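Local coordinates for protein tannase (Lactobacillus plantarum, PDB 3WA7) that hydrolyses the galloyl ester bonds of tannins and related gallate esters, as a tannase of the alpha/beta-hydrolase fold, at residues 206-211 against 266-271; 291-296 against 331-336; 429-434 against 441-446. One frame throughout, in Å; residues are numbered along the deposited sequence. Where two conformers were deposited one is given.

The three contacts use different helices but converge on helix 425-436. Ile-429 of contact 3 touches Tyr-268 and Leu-269 of contact 1 and Phe-292 of contact 2, and Leu-269 packs on Phe-292. Contact 3, centred about 13 Å from the centre of the chain, packs helix 425-436 on the edge strand of the central sheet and is purely apolar, though only partly buried. Contact 1, about 17 Å out, is buried and combines a ring stack with hydrogen bonds through an asparagine amide. Contact 2 lies farthest out, about 24 Å; three of its four touching residues are buried, yet its chemistry is charged, because a sulfate sits between an arginine and a helix start.

Contact 1 of 3, residues 206-211 against 266-271; sequences IHNLEH and STYLNQ
Asn-208 is the first residue of 206-211 to meet helix 252-271, through its amide nitrogen: ND2 donates to OH of Tyr-268 over 3.0 Å, with an N-H...O angle of 155° and the hydroxyl close to the amide plane. The two side chains approach from opposite directions, and the amide and ring planes are 46° apart. The other end is occupied too. Asn-208 OD1 accepts from ND1 of His-211 at 2.8 Å and also from Asn-395 ND2, which leaves the amide little freedom to flip.

Glu-210 does not touch the helix, but its CG lies over the centre of the face of the His-211 ring that is turned away from Tyr-268. Against the other face of that imidazole rests the Tyr-268 ring, giving a face-to-face stack with centroids 3.8 Å apart and planes inclined by 21°. The overlap is offset: CE1 of Tyr-268 lies over the centre of the imidazole, whereas His-211 CG falls toward the rim of the phenol, 3.4 Å from Tyr-268 CZ. CB of His-211 extends the contact as a CH-pi donor over the same phenol ring.

CG of Tyr-268 is anti to the backbone N, sending the phenol out to His-211 and Asn-208. At the root of the tyrosine, Gln-271 folds back and gives NE2 to the Tyr-268 carbonyl O at 2.9 Å, on a lone pair in the carbonyl plane. Putting an alanine in place of Tyr-268 would probably strip His-211 of its stacking partner and leave Asn-208 ND2 without its acceptor. The three residues thus form a connected group, joined by two hydrogen bonds and one ring stack: three directed bonds hold the amide, the ND1 bond and two packed faces hold the imidazole, and the start of helix 209-220 is tied to helix 252-271.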
loop_
_atom_site.group_PDB
_atom_site.type_symbol
_atom_site.label_atom_id
_atom_site.label_comp_id
_atom_site.label_asym_id
_atom_site.label_seq_id
_atom_site.Cartn_x
_atom_site.Cartn_y
_atom_site.Cartn_z
ATOM N N ILE A 206 1.170 2.717 3.241
ATOM C CA ILE A 206 1.064 3.906 4.073
ATOM C C ILE A 206 -0.368 3.911 4.591
ATOM O O ILE A 206 -1.261 4.502 3.983
ATOM C CB ILE A 206 1.348 5.177 3.250
ATOM C CG1 ILE A 206 2.736 5.076 2.610
ATOM C CG2 ILE A 206 1.269 6.409 4.142
ATOM C CD1 ILE A 206 3.886 5.038 3.613
ATOM N N HIS A 207 -0.572 3.218 5.709
ATOM C CA HIS A 207 -1.892 3.079 6.318
ATOM C C HIS A 207 -1.856 3.400 7.813
ATOM O O HIS A 207 -0.827 3.827 8.336
ATOM C CB HIS A 207 -2.387 1.646 6.127
ATOM C CG HIS A 207 -1.657 0.643 6.966
ATOM N ND1 HIS A 207 -0.338 0.303 6.748
ATOM C CD2 HIS A 207 -2.051 -0.056 8.056
ATOM C CE1 HIS A 207 0.048 -0.561 7.672
ATOM N NE2 HIS A 207 -0.973 -0.795 8.478
ATOM N N ASN A 208 -2.979 3.174 8.496
ATOM C CA ASN A 208 -3.089 3.456 9.933
ATOM C C ASN A 208 -2.677 4.917 10.124
ATOM O O ASN A 208 -1.950 5.279 11.058
ATOM C CB ASN A 208 -2.170 2.508 10.720
ATOM C CG ASN A 208 -2.480 2.489 12.205
ATOM O OD1 ASN A 208 -3.544 2.932 12.635
ATOM N ND2 ASN A 208 -1.550 1.960 12.997
ATOM N N LEU A 209 -3.178 5.755 9.219
ATOM C CA LEU A 209 -2.859 7.177 9.190
ATOM C C LEU A 209 -3.101 7.969 10.470
ATOM O O LEU A 209 -2.306 8.849 10.807
ATOM C CB LEU A 209 -3.603 7.836 8.019
ATOM C CG LEU A 209 -3.397 7.150 6.662
ATOM C CD1 LEU A 209 -4.231 7.859 5.603
ATOM C CD2 LEU A 209 -1.913 7.161 6.280
ATOM N N GLU A 210 -4.176 7.658 11.186
ATOM C CA GLU A 210 -4.505 8.384 12.409
ATOM C C GLU A 210 -3.556 8.075 13.567
ATOM O O GLU A 210 -3.648 8.691 14.626
ATOM C CB GLU A 210 -5.952 8.095 12.838
ATOM C CG GLU A 210 -6.191 6.682 13.344
ATOM C CD GLU A 210 -6.610 5.721 12.248
ATOM O OE1 GLU A 210 -6.100 5.841 11.116
ATOM O OE2 GLU A 210 -7.450 4.836 12.529
ATOM N N HIS A 211 -2.646 7.125 13.365
ATOM C CA HIS A 211 -1.685 6.775 14.408
ATOM C C HIS A 211 -0.258 6.849 13.868
ATOM O O HIS A 211 0.701 6.575 14.594
ATOM C CB HIS A 211 -1.950 5.363 14.935
ATOM C CG HIS A 211 -3.332 5.173 15.478
ATOM N ND1 HIS A 211 -4.205 4.233 14.976
ATOM C CD2 HIS A 211 -3.997 5.812 16.469
ATOM C CE1 HIS A 211 -5.349 4.303 15.632
ATOM N NE2 HIS A 211 -5.249 5.254 16.544
ATOM N N SER A 266 3.345 5.083 23.073
ATOM C CA SER A 266 3.452 3.964 24.012
ATOM C C SER A 266 2.064 3.503 24.431
ATOM O O SER A 266 1.785 2.308 24.495
ATOM C CB SER A 266 4.262 4.355 25.255
ATOM O OG SER A 266 5.614 4.613 24.925
ATOM N N THR A 267 1.186 4.458 24.710
ATOM C CA THR A 267 -0.168 4.122 25.119
ATOM C C THR A 267 -0.922 3.438 23.987
ATOM O O THR A 267 -1.596 2.430 24.197
ATOM C CB THR A 267 -0.925 5.378 25.565
ATOM O OG1 THR A 267 -0.236 5.957 26.680
ATOM C CG2 THR A 267 -2.351 5.031 25.979
ATOM N N TYR A 268 -0.810 3.994 22.788
ATOM C CA TYR A 268 -1.469 3.419 21.625
ATOM C C TYR A 268 -0.962 1.997 21.379
ATOM O O TYR A 268 -1.744 1.054 21.243
ATOM C CB TYR A 268 -1.195 4.268 20.380
ATOM C CG TYR A 268 -1.614 3.573 19.104
ATOM C CD1 TYR A 268 -2.956 3.310 18.838
ATOM C CD2 TYR A 268 -0.660 3.124 18.190
ATOM C CE1 TYR A 268 -3.341 2.612 17.692
ATOM C CE2 TYR A 268 -1.032 2.426 17.046
ATOM C CZ TYR A 268 -2.374 2.173 16.802
ATOM O OH TYR A 268 -2.744 1.482 15.668
ATOM N N LEU A 269 0.356 1.850 21.316
ATOM C CA LEU A 269 0.955 0.543 21.072
ATOM C C LEU A 269 0.523 -0.472 22.127
ATOM O O LEU A 269 0.076 -1.574 21.797
ATOM C CB LEU A 269 2.485 0.670 21.036
ATOM C CG LEU A 269 3.355 -0.525 20.614
ATOM C CD1 LEU A 269 3.486 -1.521 21.758
ATOM C CD2 LEU A 269 2.766 -1.177 19.366
ATOM N N ASN A 270 0.634 -0.105 23.399
ATOM C CA ASN A 270 0.259 -1.026 24.464
ATOM C C ASN A 270 -1.199 -1.475 24.409
ATOM O O ASN A 270 -1.500 -2.643 24.653
ATOM C CB ASN A 270 0.546 -0.407 25.835
ATOM C CG ASN A 270 2.028 -0.251 26.102
ATOM O OD1 ASN A 270 2.860 -0.837 25.405
ATOM N ND2 ASN A 270 2.371 0.532 27.123
ATOM N N GLN A 271 -2.106 -0.559 24.086
ATOM C CA GLN A 271 -3.520 -0.919 24.051
ATOM C C GLN A 271 -3.914 -1.808 22.876
ATOM O O GLN A 271 -5.016 -2.351 22.854
ATOM C CB GLN A 271 -4.396 0.342 24.104
ATOM C CG GLN A 271 -4.223 1.317 22.959
ATOM C CD GLN A 271 -5.125 1.005 21.783
ATOM O OE1 GLN A 271 -6.346 0.895 21.933
ATOM N NE2 GLN A 271 -4.534 0.868 20.606
#

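Contact 2 of 3, residues 291-296 against 331-336; sequences SFRDVV and DLSAYL. With SO4 (sulfate ion), chain B.
Arg-293 reaches toward Leu-332 and Ser-333 with a chain extended from CG to NE, its CG anti to the backbone N (chi1 -177°). This length is needed because the axes of helices 291-296 and 332-336 are still 12.2 Å apart at closest approach, crossing at 52°. Leu-332 likewise has CG anti to its own N, which directs the branch toward helix 291-309, where CD2 lies 3.9 Å above the plane of the Arg-293 guanidinium, over its centre.

One face of the arginine is therefore covered by a methyl group, while its edge serves a sulfate ion, probably from the crystallisation liquor, whose sulfur lies in the guanidinium plane. NE of Arg-293 donates to sulfate O3 at 2.7 Å. The neighbouring NH2 donates to sulfate O2 at 2.9 Å in a nearly straight bond (176°). Together they make a two-pronged grip on two oxygens.

From the opposite segment, Leu-332 N donates to sulfate O1 at 2.9 Å and Ser-333 N to O2 at 3.0 Å. The Ser-333 hydroxyl OG joins them on O2, also at 3.0 Å, so this single oxygen collects three donors. Arg-297 NH2 also hydrogen-bonds the sulfate. Farther from the anion, CG1 of Val-296 meets CD2 of Leu-332 at 4.2 Å, an apolar seam between the two helices, and Trp-218 of helix 209-220 packs on Arg-293 and Val-296.

Asp-331 is the N-cap, its OD1 accepting from Ala-334 N. Backbone N-H groups of the first helical turn, turned to the anion and joined by a hydroxyl and arginines, are the recurrent recipe of an anion-binding helix N-terminus, and the helix dipole would probably reinforce the attraction.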
loop_
_atom_site.group_PDB
_atom_site.type_symbol
_atom_site.label_atom_id
_atom_site.label_comp_id
_atom_site.label_asym_id
_atom_site.label_seq_id
_atom_site.Cartn_x
_atom_site.Cartn_y
_atom_site.Cartn_z
ATOM N N SER A 291 9.754 -4.366 24.966
ATOM C CA SER A 291 9.659 -5.538 24.111
ATOM C C SER A 291 9.318 -5.222 22.659
ATOM O O SER A 291 9.840 -5.867 21.749
ATOM C CB SER A 291 8.652 -6.534 24.692
ATOM O OG SER A 291 7.415 -5.917 24.984
ATOM N N PHE A 292 8.458 -4.234 22.425
ATOM C CA PHE A 292 8.119 -3.899 21.047
ATOM C C PHE A 292 9.318 -3.278 20.338
ATOM O O PHE A 292 9.561 -3.556 19.163
ATOM C CB PHE A 292 6.944 -2.925 20.967
ATOM C CG PHE A 292 6.522 -2.622 19.557
ATOM C CD1 PHE A 292 5.821 -3.567 18.807
ATOM C CD2 PHE A 292 6.871 -1.419 18.957
ATOM C CE1 PHE A 292 5.478 -3.314 17.480
ATOM C CE2 PHE A 292 6.531 -1.157 17.628
ATOM C CZ PHE A 292 5.837 -2.104 16.889
ATOM N N ARG A 293 10.062 -2.430 21.040
ATOM C CA ARG A 293 11.235 -1.809 20.435
ATOM C C ARG A 293 12.227 -2.906 20.044
ATOM O O ARG A 293 12.875 -2.829 18.995
ATOM C CB ARG A 293 11.901 -0.839 21.410
ATOM C CG ARG A 293 13.086 -0.100 20.803
ATOM C CD ARG A 293 13.778 0.794 21.818
ATOM N NE ARG A 293 14.863 1.577 21.225
ATOM C CZ ARG A 293 14.702 2.743 20.607
ATOM N NH1 ARG A 293 13.493 3.281 20.498
ATOM N NH2 ARG A 293 15.753 3.377 20.099
ATOM N N ASP A 294 12.340 -3.923 20.895
ATOM C CA ASP A 294 13.238 -5.049 20.637
ATOM C C ASP A 294 12.911 -5.689 19.289
ATOM O O ASP A 294 13.809 -6.093 18.548
ATOM C CB ASP A 294 13.098 -6.120 21.729
ATOM C CG ASP A 294 13.809 -5.757 23.024
ATOM O OD1 ASP A 294 14.363 -4.643 23.139
ATOM O OD2 ASP A 294 13.810 -6.610 23.938
ATOM N N VAL A 295 11.619 -5.791 18.982
ATOM C CA VAL A 295 11.175 -6.396 17.732
ATOM C C VAL A 295 11.656 -5.592 16.534
ATOM O O VAL A 295 12.149 -6.158 15.558
ATOM C CB VAL A 295 9.631 -6.522 17.688
ATOM C CG1 VAL A 295 9.178 -7.059 16.336
ATOM C CG2 VAL A 295 9.165 -7.456 18.794
ATOM N N VAL A 296 11.514 -4.272 16.603
ATOM C CA VAL A 296 11.961 -3.421 15.509
ATOM C C VAL A 296 13.472 -3.583 15.336
ATOM O O VAL A 296 13.962 -3.747 14.221
ATOM C CB VAL A 296 11.637 -1.939 15.783
ATOM C CG1 VAL A 296 12.127 -1.075 14.628
ATOM C CG2 VAL A 296 10.140 -1.768 15.973
ATOM N N ASP A 331 22.507 -0.714 17.502
ATOM C CA ASP A 331 22.194 0.486 18.261
ATOM C C ASP A 331 21.141 1.106 17.341
ATOM O O ASP A 331 21.481 1.786 16.371
ATOM C CB ASP A 331 23.422 1.404 18.349
ATOM C CG ASP A 331 23.134 2.697 19.099
ATOM O OD1 ASP A 331 21.970 3.151 19.088
ATOM O OD2 ASP A 331 24.079 3.267 19.690
ATOM N N LEU A 332 19.866 0.847 17.625
ATOM C CA LEU A 332 18.782 1.349 16.785
ATOM C C LEU A 332 18.780 2.861 16.620
ATOM O O LEU A 332 18.562 3.367 15.520
ATOM C CB LEU A 332 17.426 0.883 17.338
ATOM C CG LEU A 332 16.178 1.303 16.555
ATOM C CD1 LEU A 332 16.293 0.857 15.106
ATOM C CD2 LEU A 332 14.938 0.688 17.206
ATOM N N SER A 333 19.023 3.585 17.707
ATOM C CA SER A 333 19.045 5.041 17.643
ATOM C C SER A 333 20.125 5.509 16.678
ATOM O O SER A 333 19.916 6.452 15.910
ATOM C CB SER A 333 19.293 5.633 19.032
ATOM O OG SER A 333 18.230 5.305 19.910
ATOM N N ALA A 334 21.278 4.846 16.717
ATOM C CA ALA A 334 22.384 5.204 15.834
ATOM C C ALA A 334 22.007 4.938 14.379
ATOM O O ALA A 334 22.300 5.746 13.499
ATOM C CB ALA A 334 23.634 4.413 16.206
ATOM N N TYR A 335 21.351 3.807 14.131
ATOM C CA TYR A 335 20.935 3.463 12.774
ATOM C C TYR A 335 19.958 4.503 12.229
ATOM O O TYR A 335 20.098 4.970 11.096
ATOM C CB TYR A 335 20.269 2.082 12.747
ATOM C CG TYR A 335 19.703 1.716 11.389
ATOM C CD1 TYR A 335 20.544 1.375 10.335
ATOM C CD2 TYR A 335 18.326 1.754 11.151
ATOM C CE1 TYR A 335 20.034 1.084 9.069
ATOM C CE2 TYR A 335 17.805 1.467 9.892
ATOM C CZ TYR A 335 18.668 1.132 8.855
ATOM O OH TYR A 335 18.168 0.850 7.603
ATOM N N LEU A 336 18.969 4.863 13.042
ATOM C CA LEU A 336 17.970 5.841 12.624
ATOM C C LEU A 336 18.579 7.200 12.308
ATOM O O LEU A 336 18.173 7.859 11.349
ATOM C CB LEU A 336 16.888 5.966 13.700
ATOM C CG LEU A 336 16.113 4.654 13.861
ATOM C CD1 LEU A 336 15.200 4.721 15.069
ATOM C CD2 LEU A 336 15.318 4.373 12.583
HETATM S S SO4 B . 18.627 1.083 21.155
HETATM O O1 SO4 B . 19.093 -0.002 20.273
HETATM O O2 SO4 B . 18.425 2.321 20.385
HETATM O O3 SO4 B . 17.359 0.689 21.795
HETATM O O4 SO4 B . 19.641 1.327 22.202
#

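Contact 3 of 3, residues 429-434 against 441-446; sequences ILAIML and IDFALP
Ala-431 sets its methyl against the flat side of Phe-443. CB stands 3.8 Å from the ring centroid and 21° off the ring normal, a CH-pi contact over the face, though displaced toward the rim, where Phe-443 CD2 is 3.7 Å away. The short side chain matters, for the helix backbone is brought close enough that Ala-431 also meets Ile-441: its CB is 4.3 Å from Ile-441 CG1, and its carbonyl O is 4.0 Å from Ile-441 CG2. One turn along, Leu-434 completes the first shell. Its CD1 methyl touches CD1 of Ile-441 at 4.0 Å, with the two side chains crossing at about a right angle.

The positions follow from regular secondary structure. Ala-431 and Leu-434, three residues apart, lie on the same side of the helix, while Ile-441 and Phe-443, two apart on the strand, both point toward it. In Phe-443, CG is anti to the backbone N, which carries the ring to Ala-431, and chi2 near 60° turns a face to the methyl. The helix and strand segments approach to 8.9 Å between axes, and their directions differ by 153°, close to antiparallel, as expected where a helix leads back to the next parallel strand.

Farther out, Leu-434 also packs on Trp-411 and Leu-400, Ile-441 on Ile-413, and Phe-443 on Leu-299 of helix 291-309. Backbone bonds from Asp-442 and Ala-444 to strand 410-414 lock strand 440-444 in place, reinforced by the salt bridge of Asp-442 to Arg-414. The contact thereby closes the beta-alpha-beta unit of strand 410-414, helix 425-436 and strand 440-444, the last being an outermost strand of the alpha/beta-hydrolase sheet, with helix 425-436 packed along it, running nearly antiparallel.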
loop_
_atom_site.group_PDB
_atom_site.type_symbol
_atom_site.label_atom_id
_atom_site.label_comp_id
_atom_site.label_asym_id
_atom_site.label_seq_id
_atom_site.Cartn_x
_atom_site.Cartn_y
_atom_site.Cartn_z
ATOM N N ILE A 429 3.194 -3.549 12.922
ATOM C CA ILE A 429 1.931 -3.695 13.640
ATOM C C ILE A 429 0.947 -4.497 12.792
ATOM O O ILE A 429 0.264 -5.388 13.297
ATOM C CB ILE A 429 1.310 -2.320 13.975
ATOM C CG1 ILE A 429 2.102 -1.654 15.107
ATOM C CG2 ILE A 429 -0.154 -2.490 14.378
ATOM C CD1 ILE A 429 1.705 -0.209 15.370
ATOM N N LEU A 430 0.882 -4.183 11.503
ATOM C CA LEU A 430 -0.014 -4.893 10.597
ATOM C C LEU A 430 0.359 -6.374 10.526
ATOM O O LEU A 430 -0.497 -7.253 10.642
ATOM C CB LEU A 430 0.049 -4.271 9.197
ATOM C CG LEU A 430 -0.703 -4.995 8.074
ATOM C CD1 LEU A 430 -2.178 -5.135 8.424
ATOM C CD2 LEU A 430 -0.530 -4.221 6.779
ATOM N N ALA A 431 1.645 -6.647 10.342
ATOM C CA ALA A 431 2.117 -8.022 10.251
ATOM C C ALA A 431 1.806 -8.841 11.504
ATOM O O ALA A 431 1.351 -9.983 11.415
ATOM C CB ALA A 431 3.617 -8.040 9.973
ATOM N N ILE A 432 2.052 -8.266 12.674
ATOM C CA ILE A 432 1.801 -8.994 13.910
ATOM C C ILE A 432 0.314 -9.167 14.173
ATOM O O ILE A 432 -0.120 -10.232 14.611
ATOM C CB ILE A 432 2.469 -8.301 15.113
ATOM C CG1 ILE A 432 3.989 -8.336 14.932
ATOM C CG2 ILE A 432 2.069 -8.997 16.417
ATOM C CD1 ILE A 432 4.761 -7.624 16.030
HETATM N N MSE A 433 -0.475 -8.131 13.898
HETATM C CA MSE A 433 -1.911 -8.241 14.121
HETATM C C MSE A 433 -2.494 -9.328 13.224
HETATM O O MSE A 433 -3.382 -10.070 13.640
HETATM C CB MSE A 433 -2.614 -6.909 13.856
HETATM C CG MSE A 433 -4.060 -6.913 14.319
HETATM SE SE MSE A 433 -4.871 -5.168 14.274
HETATM C CE MSE A 433 -3.444 -4.199 15.115
ATOM N N LEU A 434 -1.988 -9.431 11.996
ATOM C CA LEU A 434 -2.471 -10.457 11.074
ATOM C C LEU A 434 -2.162 -11.842 11.635
ATOM O O LEU A 434 -3.022 -12.725 11.649
ATOM C CB LEU A 434 -1.812 -10.293 9.700
ATOM C CG LEU A 434 -2.356 -9.137 8.854
ATOM C CD1 LEU A 434 -1.421 -8.860 7.679
ATOM C CD2 LEU A 434 -3.757 -9.489 8.361
ATOM N N ILE A 441 0.681 -14.690 6.816
ATOM C CA ILE A 441 1.432 -13.471 6.559
ATOM C C ILE A 441 2.909 -13.723 6.277
ATOM O O ILE A 441 3.611 -14.366 7.057
ATOM C CB ILE A 441 1.276 -12.472 7.752
ATOM C CG1 ILE A 441 2.253 -11.301 7.609
ATOM C CG2 ILE A 441 1.469 -13.201 9.074
ATOM C CD1 ILE A 441 1.985 -10.412 6.405
ATOM N N ASP A 442 3.356 -13.234 5.125
ATOM C CA ASP A 442 4.745 -13.341 4.698
ATOM C C ASP A 442 5.225 -11.899 4.783
ATOM O O ASP A 442 4.773 -11.043 4.019
ATOM C CB ASP A 442 4.824 -13.847 3.259
ATOM C CG ASP A 442 6.247 -14.020 2.783
ATOM O OD1 ASP A 442 7.038 -13.068 2.923
ATOM O OD2 ASP A 442 6.578 -15.110 2.267
ATOM N N PHE A 443 6.139 -11.633 5.711
ATOM C CA PHE A 443 6.616 -10.275 5.946
ATOM C C PHE A 443 8.131 -10.139 5.968
ATOM O O PHE A 443 8.839 -11.053 6.390
ATOM C CB PHE A 443 6.019 -9.797 7.279
ATOM C CG PHE A 443 6.503 -8.446 7.739
ATOM C CD1 PHE A 443 6.302 -7.311 6.964
ATOM C CD2 PHE A 443 7.124 -8.309 8.976
ATOM C CE1 PHE A 443 6.708 -6.057 7.412
ATOM C CE2 PHE A 443 7.535 -7.060 9.436
ATOM C CZ PHE A 443 7.326 -5.929 8.653
ATOM N N ALA A 444 8.620 -8.990 5.512
ATOM C CA ALA A 444 10.052 -8.718 5.497
ATOM C C ALA A 444 10.363 -7.232 5.350
ATOM O O ALA A 444 9.564 -6.456 4.814
ATOM C CB ALA A 444 10.729 -9.504 4.370
ATOM N N LEU A 445 11.537 -6.852 5.846
ATOM C CA LEU A 445 12.033 -5.482 5.781
ATOM C C LEU A 445 13.348 -5.561 5.001
ATOM O O LEU A 445 14.423 -5.498 5.586
ATOM C CB LEU A 445 12.324 -4.944 7.188
ATOM C CG LEU A 445 12.600 -3.457 7.373
ATOM C CD1 LEU A 445 11.281 -2.695 7.397
ATOM C CD2 LEU A 445 13.346 -3.246 8.679
ATOM N N PRO A 446 13.271 -5.703 3.665
ATOM C CA PRO A 446 14.432 -5.803 2.768
ATOM C C PRO A 446 15.515 -4.749 2.986
ATOM O O PRO A 446 15.249 -3.549 2.950
ATOM C CB PRO A 446 13.802 -5.700 1.378
ATOM C CG PRO A 446 12.464 -6.318 1.580
ATOM C CD PRO A 446 12.017 -5.726 2.891
#